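One contact in two related proteins. Structure 1 is putative methylthioribose-1-phosphate isomerase from Pyrococcus horikoshii, which probably interconverts 5-methylthioribose 1-phosphate and 5-methylthioribulose 1-phosphate, an isomerisation of the methionine salvage pathway: PDB 6A34 (chain A, 2.30 Å), residues H166-S171 and R209-E214. Structure 2 is translation initiation factor eIF2B, subunit delta from Archaeoglobus fulgidus: PDB 1T5O (chain B, 1.90 Å), residues Y153-R158 and R196-E201. One frame, after least-squares fit of the local backbone (RMSD 0.31 Å); residues are numbered along the deposited sequences.

Structure 1 (6A34); sequences HCNAGS and RLSAWE.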
loop_
_atom_site.group_PDB
_atom_site.type_symbol
_atom_site.label_atom_id
_atom_site.label_comp_id
_atom_site.label_asym_id
_atom_site.label_seq_id
_atom_site.Cartn_x
_atom_site.Cartn_y
_atom_site.Cartn_z
ATOM N N HIS A 166 -5.302 2.377 10.839
ATOM C CA HIS A 166 -5.562 2.180 9.459
ATOM C C HIS A 166 -6.707 3.103 9.051
ATOM O O HIS A 166 -7.672 3.286 9.798
ATOM C CB HIS A 166 -5.894 0.699 9.241
ATOM C CG HIS A 166 -5.773 0.234 7.824
ATOM N ND1 HIS A 166 -4.563 -0.069 7.253
ATOM C CD2 HIS A 166 -6.697 -0.012 6.871
ATOM C CE1 HIS A 166 -4.745 -0.477 6.004
ATOM N NE2 HIS A 166 -6.041 -0.459 5.742
ATOM N N CYS A 167 -6.606 3.652 7.844
ATOM C CA CYS A 167 -7.639 4.490 7.256
ATOM C C CYS A 167 -7.817 5.769 8.076
ATOM O O CYS A 167 -6.850 6.244 8.684
ATOM C CB CYS A 167 -8.974 3.760 7.111
ATOM S SG CYS A 167 -9.960 4.450 5.751
ATOM N N ASN A 168 -9.044 6.325 8.033
ATOM C CA ASN A 168 -9.453 7.502 8.822
ATOM C C ASN A 168 -10.759 7.207 9.573
ATOM O O ASN A 168 -11.839 7.086 8.956
ATOM C CB ASN A 168 -9.693 8.775 7.995
ATOM C CG ASN A 168 -10.041 9.955 8.888
ATOM O OD1 ASN A 168 -11.160 10.465 8.835
ATOM N ND2 ASN A 168 -9.104 10.375 9.735
ATOM N N ALA A 169 -10.620 7.153 10.900
ATOM C CA ALA A 169 -11.690 6.965 11.831
ATOM C C ALA A 169 -11.516 7.999 12.940
ATOM O O ALA A 169 -11.803 7.737 14.111
ATOM C CB ALA A 169 -11.688 5.559 12.366
ATOM N N GLY A 170 -11.077 9.189 12.508
ATOM C CA GLY A 170 -10.819 10.355 13.348
ATOM C C GLY A 170 -11.993 11.329 13.349
ATOM O O GLY A 170 -13.112 10.983 12.959
ATOM N N SER A 171 -11.704 12.561 13.769
ATOM C CA SER A 171 -12.676 13.595 13.933
ATOM C C SER A 171 -13.341 13.881 12.591
ATOM O O SER A 171 -14.514 14.043 12.528
ATOM C CB SER A 171 -12.035 14.804 14.510
ATOM O OG SER A 171 -12.996 15.749 14.917
ATOM N N ARG A 209 -3.845 11.429 3.925
ATOM C CA ARG A 209 -4.479 12.655 3.491
ATOM C C ARG A 209 -5.277 13.284 4.641
ATOM O O ARG A 209 -5.352 14.522 4.781
ATOM C CB ARG A 209 -5.347 12.345 2.274
ATOM C CG ARG A 209 -5.583 13.538 1.361
ATOM C CD ARG A 209 -6.073 13.213 -0.043
ATOM N NE ARG A 209 -6.789 11.959 -0.090
ATOM C CZ ARG A 209 -8.096 11.827 0.136
ATOM N NH1 ARG A 209 -8.854 12.908 0.290
ATOM N NH2 ARG A 209 -8.628 10.612 0.216
ATOM N N LEU A 210 -5.868 12.429 5.467
ATOM C CA LEU A 210 -6.856 12.831 6.454
ATOM C C LEU A 210 -6.326 12.536 7.865
ATOM O O LEU A 210 -6.122 13.488 8.634
ATOM C CB LEU A 210 -8.184 12.132 6.158
ATOM C CG LEU A 210 -8.780 12.482 4.799
ATOM C CD1 LEU A 210 -10.121 11.811 4.600
ATOM C CD2 LEU A 210 -8.925 13.974 4.643
ATOM N N SER A 211 -6.035 11.265 8.184
ATOM C CA SER A 211 -5.603 10.938 9.534
ATOM C C SER A 211 -4.309 11.713 9.858
ATOM O O SER A 211 -4.171 12.297 10.964
ATOM C CB SER A 211 -5.446 9.440 9.739
ATOM O OG SER A 211 -6.705 8.782 9.807
ATOM N N ALA A 212 -3.341 11.714 8.921
ATOM C CA ALA A 212 -2.015 12.284 9.224
ATOM C C ALA A 212 -2.184 13.789 9.567
ATOM O O ALA A 212 -1.544 14.321 10.481
ATOM C CB ALA A 212 -1.050 12.022 8.084
ATOM N N TRP A 213 -3.105 14.445 8.853
ATOM C CA TRP A 213 -3.409 15.828 9.007
ATOM C C TRP A 213 -4.057 16.110 10.374
ATOM O O TRP A 213 -3.511 16.878 11.138
ATOM C CB TRP A 213 -4.284 16.304 7.849
ATOM C CG TRP A 213 -4.555 17.760 7.985
ATOM C CD1 TRP A 213 -3.744 18.769 7.575
ATOM C CD2 TRP A 213 -5.646 18.367 8.694
ATOM N NE1 TRP A 213 -4.268 19.966 7.967
ATOM C CE2 TRP A 213 -5.440 19.762 8.638
ATOM C CE3 TRP A 213 -6.777 17.880 9.359
ATOM C CZ2 TRP A 213 -6.317 20.677 9.227
ATOM C CZ3 TRP A 213 -7.658 18.786 9.922
ATOM C CH2 TRP A 213 -7.425 20.163 9.864
ATOM N N GLU A 214 -5.192 15.478 10.689
ATOM C CA GLU A 214 -5.923 15.822 11.928
ATOM C C GLU A 214 -5.121 15.441 13.176
ATOM O O GLU A 214 -5.205 16.154 14.157
ATOM C CB GLU A 214 -7.333 15.235 12.003
ATOM C CG GLU A 214 -7.457 13.727 11.817
ATOM C CD GLU A 214 -8.807 13.226 12.315
ATOM O OE1 GLU A 214 -9.030 13.339 13.535
ATOM O OE2 GLU A 214 -9.680 12.830 11.482
HETATM O O HOH W 1 -7.977 7.500 12.082
#
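The loop that follows strand 161-165 of the Rossmann-like sheet, bearing the predicted transition-state stabiliser Cys-167, is tied here to helix 206-217. Ser-211 OG donates to Cys-167 O (2.8 Å), in the carbonyl plane on a lone pair, and accepts from Asn-168 ND2 at 2.9 Å; a small hydroxyl can do both. A modelled water donates to Ser-211 OG and accepts from Ala-169 N. Asn-168 holds CG anti to its own N (chi1 -177°), carrying the amide to the helix, where ND2 spends its second N-H on Glu-214 OE2 (3.1 Å), above the carboxylate plane. Its OD1 accepts a hydrogen bond from Arg-57, predicted to bind the substrate. Gly-170 CA lies 3.3 Å from Glu-214 OE2, where a side chain would clash. The carboxylate's other oxygen, Glu-214 OE1, accepts a hydrogen bond from Ser-171 N (2.8 Å) and forms a salt bridge with Arg-185. Ser-171 OG turns instead to Leu-177 N.

How the two compare
Both structures pin the loop to the helix through matching hydrogen bonds: Asn-168(A) ND2 to Glu-214(A) and Asn-155(B) ND2 to Glu-201(B), and Ser-171(A) N and Arg-158(B) N to the same carboxylates. Asn-168(A), Leu-210(A), Trp-213(A) and Glu-214(A) and their counterparts Asn-155(B), Leu-197(B), Trp-200(B) and Glu-201(B) keep their places. The largest change is Ser-171(A) against Arg-158(B). The CB atoms coincide, but chi1 is -169° in the serine and 64° in the arginine, and everything from CG to the guanidinium of Arg-158(B) has no counterpart in Ser-171(A); nor has OG of Ser-171(A) one in Arg-158(B). The longer chain adds a contact, NH2 of Arg-158(B) to CZ3 of Trp-200(B) at 3.7 Å, whereas CB of Ser-171(A) stays 7.5 Å from CZ3 of Trp-213(A). This probably tightens packing at that end of the loop. At Ser-211(A) against Thr-198(B) the hydroxyls, OG and OG1, lie 0.4 Å apart after superposition, so the links to Cys-167(A) O or Cys-154(B) O and to ND2 of Asn-168(A) or Asn-155(B) are kept; CG2 of Thr-198(B) is extra. Away from the interface, Tyr-153(B) follows the ring of His-166(A) but adds OH, and Cys-199(B) adds SG to the methyl position of Ala-212(A).

Structure 2 (1T5O); sequences YCNAGR and RLTCWE.
The loop bearing Cys-154, the predicted transition-state stabiliser, is held to its helix by a chain of polar bonds. Thr-198 OG1 donates to Cys-154 O (2.7 Å), in the carbonyl plane on a lone pair, and accepts from Asn-155 ND2 at 2.9 Å; a hydroxyl can do both. Asn-155 points its amide at the helix (chi1 176°, CG anti to N), and ND2 spends its second N-H on Glu-201 OE2 (2.9 Å), above the carboxylate plane. Its OD1 accepts a hydrogen bond from Arg-45, predicted to bind the substrate. Gly-157 CA lies 3.3 Å from Glu-201 OE1, where a side chain would clash. This other carboxylate oxygen accepts a hydrogen bond from Arg-158 N (2.8 Å from Glu-201 OE1) and forms a salt bridge with Arg-172. Arg-158 runs extended past the glutamate, Glu-201 CB lying over one guanidinium face; NH2 approaches Trp-200 CZ3 (3.7 Å) obliquely, and NE forms a salt bridge with Asp-205.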
loop_
_atom_site.group_PDB
_atom_site.type_symbol
_atom_site.label_atom_id
_atom_site.label_comp_id
_atom_site.label_asym_id
_atom_site.label_seq_id
_atom_site.Cartn_x
_atom_site.Cartn_y
_atom_site.Cartn_z
ATOM N N TYR B 153 -5.474 2.456 10.823
ATOM C CA TYR B 153 -5.689 2.247 9.396
ATOM C C TYR B 153 -6.847 3.121 8.950
ATOM O O TYR B 153 -7.774 3.373 9.723
ATOM C CB TYR B 153 -6.025 0.777 9.125
ATOM C CG TYR B 153 -5.616 0.332 7.753
ATOM C CD1 TYR B 153 -4.273 0.100 7.461
ATOM C CD2 TYR B 153 -6.564 0.143 6.744
ATOM C CE1 TYR B 153 -3.881 -0.323 6.200
ATOM C CE2 TYR B 153 -6.184 -0.269 5.482
ATOM C CZ TYR B 153 -4.835 -0.507 5.219
ATOM O OH TYR B 153 -4.431 -0.966 3.994
ATOM N N CYS B 154 -6.798 3.548 7.696
ATOM C CA CYS B 154 -7.796 4.450 7.140
ATOM C C CYS B 154 -7.901 5.760 7.937
ATOM O O CYS B 154 -6.872 6.390 8.256
ATOM C CB CYS B 154 -9.183 3.763 7.021
ATOM S SG CYS B 154 -10.172 4.586 5.730
ATOM N N ASN B 155 -9.123 6.181 8.279
ATOM C CA ASN B 155 -9.288 7.444 9.004
ATOM C C ASN B 155 -10.554 7.429 9.842
ATOM O O ASN B 155 -11.599 7.939 9.416
ATOM C CB ASN B 155 -9.324 8.608 8.002
ATOM C CG ASN B 155 -9.603 9.958 8.662
ATOM O OD1 ASN B 155 -10.583 10.625 8.320
ATOM N ND2 ASN B 155 -8.738 10.371 9.597
ATOM N N ALA B 156 -10.456 6.812 11.017
ATOM C CA ALA B 156 -11.574 6.709 11.950
ATOM C C ALA B 156 -11.341 7.805 13.003
ATOM O O ALA B 156 -11.158 7.534 14.191
ATOM C CB ALA B 156 -11.579 5.309 12.599
ATOM N N GLY B 157 -11.327 9.047 12.529
ATOM C CA GLY B 157 -11.090 10.179 13.398
ATOM C C GLY B 157 -12.193 11.219 13.380
ATOM O O GLY B 157 -13.342 10.916 13.046
ATOM N N ARG B 158 -11.832 12.458 13.717
ATOM C CA ARG B 158 -12.803 13.540 13.808
ATOM C C ARG B 158 -13.304 14.053 12.466
ATOM O O ARG B 158 -14.303 14.765 12.412
ATOM C CB ARG B 158 -12.244 14.704 14.664
ATOM C CG ARG B 158 -10.989 15.438 14.115
ATOM C CD ARG B 158 -10.633 16.571 15.096
ATOM N NE ARG B 158 -9.448 17.372 14.773
ATOM C CZ ARG B 158 -9.395 18.334 13.855
ATOM N NH1 ARG B 158 -10.459 18.636 13.126
ATOM N NH2 ARG B 158 -8.275 19.034 13.702
ATOM N N ARG B 196 -3.656 11.440 3.729
ATOM C CA ARG B 196 -4.379 12.677 3.494
ATOM C C ARG B 196 -5.159 13.217 4.693
ATOM O O ARG B 196 -5.072 14.394 5.021
ATOM C CB ARG B 196 -5.368 12.497 2.337
ATOM C CG ARG B 196 -4.710 12.270 0.998
ATOM C CD ARG B 196 -5.577 12.815 -0.116
ATOM N NE ARG B 196 -6.930 12.404 0.117
ATOM C CZ ARG B 196 -7.971 13.215 0.271
ATOM N NH1 ARG B 196 -7.857 14.541 0.201
ATOM N NH2 ARG B 196 -9.129 12.673 0.571
ATOM N N LEU B 197 -5.893 12.338 5.357
ATOM C CA LEU B 197 -6.758 12.739 6.452
ATOM C C LEU B 197 -6.245 12.446 7.860
ATOM O O LEU B 197 -6.193 13.338 8.695
ATOM C CB LEU B 197 -8.135 12.098 6.224
ATOM C CG LEU B 197 -8.679 12.282 4.784
ATOM C CD1 LEU B 197 -10.067 11.631 4.609
ATOM C CD2 LEU B 197 -8.798 13.782 4.457
ATOM N N THR B 198 -5.854 11.205 8.123
ATOM C CA THR B 198 -5.397 10.870 9.459
ATOM C C THR B 198 -4.153 11.637 9.878
ATOM O O THR B 198 -4.089 12.145 11.003
ATOM C CB THR B 198 -5.150 9.358 9.573
ATOM O OG1 THR B 198 -6.414 8.703 9.490
ATOM C CG2 THR B 198 -4.469 8.999 10.875
ATOM N N CYS B 199 -3.164 11.727 8.994
ATOM C CA CYS B 199 -1.963 12.449 9.359
ATOM C C CYS B 199 -2.285 13.941 9.594
ATOM O O CYS B 199 -1.694 14.578 10.462
ATOM C CB CYS B 199 -0.876 12.281 8.292
ATOM S SG CYS B 199 -0.105 10.610 8.238
ATOM N N TRP B 200 -3.209 14.481 8.810
ATOM C CA TRP B 200 -3.597 15.874 8.951
ATOM C C TRP B 200 -4.248 16.158 10.306
ATOM O O TRP B 200 -3.777 17.012 11.077
ATOM C CB TRP B 200 -4.563 16.283 7.835
ATOM C CG TRP B 200 -4.866 17.769 7.874
ATOM C CD1 TRP B 200 -4.106 18.784 7.329
ATOM C CD2 TRP B 200 -5.923 18.413 8.614
ATOM N NE1 TRP B 200 -4.628 20.004 7.700
ATOM C CE2 TRP B 200 -5.736 19.806 8.485
ATOM C CE3 TRP B 200 -7.003 17.939 9.377
ATOM C CZ2 TRP B 200 -6.590 20.743 9.094
ATOM C CZ3 TRP B 200 -7.860 18.874 9.989
ATOM C CH2 TRP B 200 -7.641 20.261 9.840
ATOM N N GLU B 201 -5.318 15.436 10.622
ATOM C CA GLU B 201 -5.987 15.707 11.889
ATOM C C GLU B 201 -5.130 15.414 13.115
ATOM O O GLU B 201 -5.306 16.064 14.146
ATOM C CB GLU B 201 -7.336 14.977 11.986
ATOM C CG GLU B 201 -7.268 13.444 12.061
ATOM C CD GLU B 201 -8.624 12.857 12.360
ATOM O OE1 GLU B 201 -9.008 12.788 13.543
ATOM O OE2 GLU B 201 -9.342 12.494 11.403
#